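Local coordinates for protein ribonuclease H (Uncultured organism, PDB 4IBN) that probably cleaves the RNA strand of RNA-DNA hybrids endonucleolytically, leaving 5'-phosphomonoester ends, with magnesium as cofactor, at residues V19-E23 with H152-E156; R90-D96 with A140-V146. One frame throughout, in Å; residues are numbered along the deposited sequence.

Contact 1 of 2, residues V19-E23 with H152-E156; sequences VYADE and HAQNE
Tyr20, on segment 19-23 of strand 16-25 in the middle of the RNase H sheet, packs against the first turn of helix 153-168 in a buried contact led by one aromatic ring. Gln154 lies over a face of that ring, its CB 3.6 Å from the Tyr20 ring centroid in a CH-pi contact. A bend at chi2 (105°) lays the amide back over the ring, the two planes 22° apart, with Gln154 NE2 4.0 Å from Tyr20 CZ. That nitrogen donates to Glu43 and to the Glu197 carbonyl, which fixes the flip of the amide. His152 approaches obliquely, CE1 to CE1 of Tyr20 at 3.5 Å. Its ring is tethered at both nitrogens: as N-cap it accepts at ND1 from Asn155 N (3.2 Å), while NE2 bonds Glu197. No direct hydrogen bond joins the segments; instead a water bridges them, 2.9 Å from Ala21 O and 3.0 Å from Asn155 OD1. This sets the helix beside Asp22, with Asn159 nearby, consistent with the active site. The helix start thus rests on the sheet face that carries Tyr20, Thr94 and Glu43, whereas Ala21 and Glu23 point to the other face, against helix 67-82.

Contact 2 of 2, residues R90-D96 with A140-V146; sequences RVVFTTD and AVEWRWV
Val91, Phe93 and Thr95 each pair twice with strand 140-145 and the residue after it, giving six backbone hydrogen bonds in parallel register. The ladder runs from Val91 N to Ala140 O (2.9 Å) to Val146 N on Thr95 O (3.2 Å). The axes of the short strand segments are 18° from parallel. At the C-terminal ends of the strands, Trp145 NE1 donates to Asp96 O at 3.1 Å, bent, with the oxygen in the indole plane but the donor 66° out of the carbonyl plane.

On the face bearing Val92, Thr94 and Arg144, the arginine chain is extended from CG to NE and reaches back along its own strand to Glu142, NE meeting OE2 at 3.0 Å in a salt bridge. Val92 CG1 sits over the centre of the guanidinium face, 3.6 Å from Arg144 CZ, while a water links NH1 to Thr94 OG1. Glu142 OE1 is taken by the backbone of Arg206. Nearer the strand ends, Thr94 CG2 touches Val146 CG2 at 3.8 Å, the two side chains meeting at about a right angle.

The face bearing Val91, Phe93, Val141 and Trp143 is largely apolar. Trp143 comes over one face of the Phe93 ring, CZ3 to CD2 at 3.7 Å, with ring planes turned 56° apart, and Val141 CG1 touches Phe93 CB (3.9 Å) and also covers a face of Trp143, two residues along its own strand. Helices 67-82 and 98-113 cover this side. The edge strand is therefore two-sided: aromatic and aliphatic groups seat it on the helices, while its other face keeps a charged pair and a bridging water in partly exposed surroundings, the guanidinium held flat against a valine by in-plane polar partners.

Overall arrangement
Both contacts reach the same mixed sheet, their centres about 11 Å apart: contact 1 sets a helix against it, contact 2 pairs two of its strands. In the chain, 90-96 and 140-146 both fall between 19-23 and 152-156. Strands 16-25 and 90-95 are neighbours: Val19 N probably bonds Val92 O at 2.8 Å, and Ala21 CB packs on Phe93 CZ at 3.5 Å. Strand 140-145 leads on to helix 153-168, Val146 touching His152. The contacts converge at the carboxylates of Asp22, Glu23 and Asp96, where Asp22 OD1 lies an unusually short 2.5 Å from Asp96 OD1. With Asn159, one turn beyond Asn155, they are consistent with the atypical DEDN motif, the probable magnesium site.

Contact 1 of 2, residues V19-E23 with H152-E156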
loop_
_atom_site.group_PDB
_atom_site.type_symbol
_atom_site.label_atom_id
_atom_site.label_comp_id
_atom_site.label_asym_id
_atom_site.label_seq_id
_atom_site.Cartn_x
_atom_site.Cartn_y
_atom_site.Cartn_z
ATOM N N VAL A 19 2.738 -5.694 4.750
ATOM C CA VAL A 19 1.897 -4.548 4.585
ATOM C C VAL A 19 0.674 -4.917 3.760
ATOM O O VAL A 19 0.800 -5.635 2.853
ATOM C CB VAL A 19 2.678 -3.477 3.854
ATOM C CG1 VAL A 19 1.791 -2.385 3.429
ATOM C CG2 VAL A 19 3.784 -2.980 4.740
ATOM N N TYR A 20 -0.490 -4.456 4.195
ATOM C CA TYR A 20 -1.731 -4.747 3.530
ATOM C C TYR A 20 -2.414 -3.434 3.262
ATOM O O TYR A 20 -2.734 -2.761 4.159
ATOM C CB TYR A 20 -2.646 -5.640 4.397
ATOM C CG TYR A 20 -2.017 -6.963 4.725
ATOM C CD1 TYR A 20 -2.185 -8.019 3.915
ATOM C CD2 TYR A 20 -1.233 -7.117 5.840
ATOM C CE1 TYR A 20 -1.594 -9.193 4.183
ATOM C CE2 TYR A 20 -0.659 -8.282 6.113
ATOM C CZ TYR A 20 -0.831 -9.328 5.267
ATOM O OH TYR A 20 -0.271 -10.542 5.476
ATOM N N ALA A 21 -2.648 -3.141 1.996
ATOM C CA ALA A 21 -3.125 -1.839 1.585
ATOM C C ALA A 21 -4.405 -1.928 0.778
ATOM O O ALA A 21 -4.630 -2.898 0.157
ATOM C CB ALA A 21 -2.075 -1.163 0.797
ATOM N N ASP A 22 -5.241 -0.900 0.877
ATOM C CA ASP A 22 -6.453 -0.791 0.082
ATOM C C ASP A 22 -6.815 0.649 -0.134
ATOM O O ASP A 22 -6.281 1.483 0.460
ATOM C CB ASP A 22 -7.650 -1.525 0.667
ATOM C CG ASP A 22 -8.782 -1.660 -0.331
ATOM O OD1 ASP A 22 -8.543 -2.077 -1.408
ATOM O OD2 ASP A 22 -9.887 -1.257 -0.076
ATOM N N GLU A 23 -7.710 0.873 -1.069
ATOM C CA GLU A 23 -8.182 2.212 -1.345
ATOM C C GLU A 23 -9.660 2.179 -1.632
ATOM O O GLU A 23 -10.154 1.174 -2.017
ATOM C CB GLU A 23 -7.452 2.805 -2.524
ATOM C CG GLU A 23 -7.603 2.069 -3.839
ATOM C CD GLU A 23 -7.037 0.653 -3.767
ATOM O OE1 GLU A 23 -5.896 0.524 -3.359
ATOM O OE2 GLU A 23 -7.724 -0.314 -4.083
ATOM N N HIS A 152 -10.200 -11.995 2.852
ATOM C CA HIS A 152 -8.836 -11.897 3.354
ATOM C C HIS A 152 -8.904 -10.865 4.457
ATOM O O HIS A 152 -9.124 -9.754 4.187
ATOM C CB HIS A 152 -7.929 -11.421 2.229
ATOM C CG HIS A 152 -6.474 -11.376 2.566
ATOM N ND1 HIS A 152 -5.951 -10.529 3.501
ATOM C CD2 HIS A 152 -5.420 -12.029 2.026
ATOM C CE1 HIS A 152 -4.648 -10.698 3.561
ATOM N NE2 HIS A 152 -4.297 -11.588 2.662
ATOM N N ALA A 153 -8.682 -11.265 5.704
ATOM C CA ALA A 153 -8.973 -10.396 6.806
ATOM C C ALA A 153 -8.202 -9.109 6.833
ATOM O O ALA A 153 -8.755 -8.097 7.024
ATOM C CB ALA A 153 -8.754 -11.116 8.101
ATOM N N GLN A 154 -6.906 -9.190 6.652
ATOM C CA GLN A 154 -6.133 -7.981 6.665
ATOM C C GLN A 154 -6.501 -7.026 5.537
ATOM O O GLN A 154 -6.443 -5.864 5.692
ATOM C CB GLN A 154 -4.645 -8.293 6.671
ATOM C CG GLN A 154 -4.152 -8.933 7.926
ATOM C CD GLN A 154 -3.890 -10.402 7.747
ATOM O OE1 GLN A 154 -4.589 -11.064 7.075
ATOM N NE2 GLN A 154 -2.832 -10.863 8.341
ATOM N N ASN A 155 -6.794 -7.572 4.374
ATOM C CA ASN A 155 -7.218 -6.760 3.259
ATOM C C ASN A 155 -8.535 -6.076 3.548
ATOM O O ASN A 155 -8.685 -4.961 3.244
ATOM C CB ASN A 155 -7.336 -7.556 1.985
ATOM C CG ASN A 155 -8.052 -6.800 0.893
ATOM O OD1 ASN A 155 -7.448 -6.032 0.212
ATOM N ND2 ASN A 155 -9.328 -7.032 0.751
ATOM N N GLU A 156 -9.458 -6.793 4.138
ATOM C CA GLU A 156 -10.726 -6.222 4.501
ATOM C C GLU A 156 -10.600 -5.166 5.561
ATOM O O GLU A 156 -11.363 -4.274 5.563
ATOM C CB GLU A 156 -11.821 -7.262 4.787
ATOM C CG GLU A 156 -12.017 -8.268 3.674
ATOM C CD GLU A 156 -13.472 -8.611 3.337
ATOM O OE1 GLU A 156 -14.349 -7.853 3.704
ATOM O OE2 GLU A 156 -13.748 -9.666 2.765
HETATM O O HOH W 1 -4.670 -5.613 1.119
#

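Contact 2 of 2, residues R90-D96 with A140-V146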
loop_
_atom_site.group_PDB
_atom_site.type_symbol
_atom_site.label_atom_id
_atom_site.label_comp_id
_atom_site.label_asym_id
_atom_site.label_seq_id
_atom_site.Cartn_x
_atom_site.Cartn_y
_atom_site.Cartn_z
ATOM N N ARG A 90 12.667 -4.888 4.349
ATOM C CA ARG A 90 12.103 -5.860 3.453
ATOM C C ARG A 90 10.572 -5.861 3.675
ATOM O O ARG A 90 10.155 -5.884 4.745
ATOM C CB ARG A 90 12.673 -7.228 3.729
ATOM C CG ARG A 90 14.064 -7.353 3.310
ATOM C CD ARG A 90 14.679 -8.686 3.756
ATOM N NE ARG A 90 15.084 -8.588 5.131
ATOM C CZ ARG A 90 15.294 -9.614 5.908
ATOM N NH1 ARG A 90 15.160 -10.813 5.451
ATOM N NH2 ARG A 90 15.635 -9.426 7.157
ATOM N N VAL A 91 9.794 -5.795 2.614
ATOM C CA VAL A 91 8.370 -5.629 2.712
ATOM C C VAL A 91 7.658 -6.599 1.812
ATOM O O VAL A 91 7.950 -6.688 0.699
ATOM C CB VAL A 91 7.951 -4.202 2.306
ATOM C CG1 VAL A 91 6.481 -4.004 2.418
ATOM C CG2 VAL A 91 8.720 -3.183 3.109
ATOM N N VAL A 92 6.658 -7.263 2.339
ATOM C CA VAL A 92 5.728 -7.961 1.509
ATOM C C VAL A 92 4.512 -7.070 1.434
ATOM O O VAL A 92 3.933 -6.835 2.435
ATOM C CB VAL A 92 5.316 -9.289 2.135
ATOM C CG1 VAL A 92 4.329 -9.973 1.259
ATOM C CG2 VAL A 92 6.498 -10.153 2.327
ATOM N N PHE A 93 4.176 -6.578 0.245
ATOM C CA PHE A 93 3.099 -5.621 0.085
ATOM C C PHE A 93 1.977 -6.287 -0.659
ATOM O O PHE A 93 2.129 -6.640 -1.751
ATOM C CB PHE A 93 3.608 -4.383 -0.685
ATOM C CG PHE A 93 2.663 -3.193 -0.714
ATOM C CD1 PHE A 93 2.892 -2.093 0.044
ATOM C CD2 PHE A 93 1.627 -3.143 -1.588
ATOM C CE1 PHE A 93 2.095 -1.038 -0.011
ATOM C CE2 PHE A 93 0.840 -2.084 -1.640
ATOM C CZ PHE A 93 1.069 -1.034 -0.844
ATOM N N THR A 94 0.861 -6.448 0.030
ATOM C CA THR A 94 -0.293 -7.080 -0.531
ATOM C C THR A 94 -1.456 -6.114 -0.699
ATOM O O THR A 94 -1.833 -5.485 0.187
ATOM C CB THR A 94 -0.777 -8.272 0.362
ATOM O OG1 THR A 94 0.277 -9.201 0.538
ATOM C CG2 THR A 94 -1.927 -8.952 -0.272
ATOM N N THR A 95 -1.992 -6.064 -1.900
ATOM C CA THR A 95 -3.045 -5.139 -2.218
ATOM C C THR A 95 -4.050 -5.746 -3.148
ATOM O O THR A 95 -3.744 -6.656 -3.803
ATOM C CB THR A 95 -2.492 -3.893 -2.863
ATOM O OG1 THR A 95 -3.556 -3.032 -3.210
ATOM C CG2 THR A 95 -1.698 -4.226 -4.048
ATOM N N ASP A 96 -5.264 -5.213 -3.130
ATOM C CA ASP A 96 -6.298 -5.532 -4.102
ATOM C C ASP A 96 -6.096 -4.856 -5.452
ATOM O O ASP A 96 -6.769 -5.146 -6.374
ATOM C CB ASP A 96 -7.693 -5.168 -3.585
ATOM C CG ASP A 96 -7.896 -3.677 -3.451
ATOM O OD1 ASP A 96 -6.968 -2.958 -3.136
ATOM O OD2 ASP A 96 -9.001 -3.206 -3.615
ATOM N N ALA A 140 13.313 -3.396 -0.215
ATOM C CA ALA A 140 13.101 -4.535 -1.063
ATOM C C ALA A 140 11.677 -5.030 -0.874
ATOM O O ALA A 140 11.276 -5.250 0.218
ATOM C CB ALA A 140 14.065 -5.591 -0.729
ATOM N N VAL A 141 10.948 -5.157 -1.978
ATOM C CA VAL A 141 9.527 -5.386 -1.945
ATOM C C VAL A 141 9.088 -6.569 -2.776
ATOM O O VAL A 141 9.519 -6.730 -3.857
ATOM C CB VAL A 141 8.756 -4.152 -2.380
ATOM C CG1 VAL A 141 7.269 -4.317 -2.083
ATOM C CG2 VAL A 141 9.268 -2.926 -1.692
ATOM N N GLU A 142 8.242 -7.395 -2.184
ATOM C CA GLU A 142 7.569 -8.430 -2.910
ATOM C C GLU A 142 6.156 -7.949 -3.048
ATOM O O GLU A 142 5.520 -7.735 -2.092
ATOM C CB GLU A 142 7.595 -9.765 -2.166
ATOM C CG GLU A 142 6.721 -10.806 -2.801
ATOM C CD GLU A 142 6.765 -12.173 -2.172
ATOM O OE1 GLU A 142 7.559 -12.419 -1.297
ATOM O OE2 GLU A 142 5.986 -13.000 -2.607
ATOM N N TRP A 143 5.720 -7.778 -4.272
ATOM C CA TRP A 143 4.405 -7.250 -4.546
ATOM C C TRP A 143 3.406 -8.388 -4.736
ATOM O O TRP A 143 3.664 -9.243 -5.519
ATOM C CB TRP A 143 4.456 -6.354 -5.812
ATOM C CG TRP A 143 5.433 -5.213 -5.729
ATOM C CD1 TRP A 143 6.658 -5.162 -6.242
ATOM C CD2 TRP A 143 5.225 -3.963 -5.093
ATOM N NE1 TRP A 143 7.261 -3.981 -5.952
ATOM C CE2 TRP A 143 6.381 -3.223 -5.243
ATOM C CE3 TRP A 143 4.172 -3.405 -4.415
ATOM C CZ2 TRP A 143 6.513 -1.969 -4.714
ATOM C CZ3 TRP A 143 4.294 -2.170 -3.920
ATOM C CH2 TRP A 143 5.447 -1.460 -4.051
ATOM N N ARG A 144 2.297 -8.393 -4.006
ATOM C CA ARG A 144 1.323 -9.465 -4.076
ATOM C C ARG A 144 -0.075 -8.920 -4.278
ATOM O O ARG A 144 -0.383 -7.963 -3.687
ATOM C CB ARG A 144 1.295 -10.249 -2.765
ATOM C CG ARG A 144 2.550 -11.023 -2.456
ATOM C CD ARG A 144 2.332 -12.013 -1.371
ATOM N NE ARG A 144 3.530 -12.705 -0.951
ATOM C CZ ARG A 144 3.637 -13.359 0.184
ATOM N NH1 ARG A 144 2.632 -13.420 1.001
ATOM N NH2 ARG A 144 4.758 -13.933 0.506
ATOM N N TRP A 145 -0.876 -9.576 -5.123
ATOM C CA TRP A 145 -2.269 -9.223 -5.350
ATOM C C TRP A 145 -3.199 -10.242 -4.700
ATOM O O TRP A 145 -2.937 -11.404 -4.707
ATOM C CB TRP A 145 -2.571 -9.182 -6.851
ATOM C CG TRP A 145 -3.969 -8.922 -7.185
ATOM C CD1 TRP A 145 -4.595 -7.789 -7.032
ATOM C CD2 TRP A 145 -4.902 -9.821 -7.734
ATOM N NE1 TRP A 145 -5.862 -7.875 -7.428
ATOM C CE2 TRP A 145 -6.091 -9.134 -7.863
ATOM C CE3 TRP A 145 -4.859 -11.143 -8.103
ATOM C CZ2 TRP A 145 -7.224 -9.714 -8.350
ATOM C CZ3 TRP A 145 -5.983 -11.712 -8.595
ATOM C CH2 TRP A 145 -7.146 -10.998 -8.703
ATOM N N VAL A 146 -4.286 -9.744 -4.136
ATOM C CA VAL A 146 -5.402 -10.569 -3.724
ATOM C C VAL A 146 -6.682 -9.913 -4.158
ATOM O O VAL A 146 -6.722 -8.748 -4.303
ATOM C CB VAL A 146 -5.485 -10.714 -2.188
ATOM C CG1 VAL A 146 -4.360 -11.594 -1.671
ATOM C CG2 VAL A 146 -5.483 -9.407 -1.545
HETATM O O HOH W 2 0.233 -11.882 1.042
#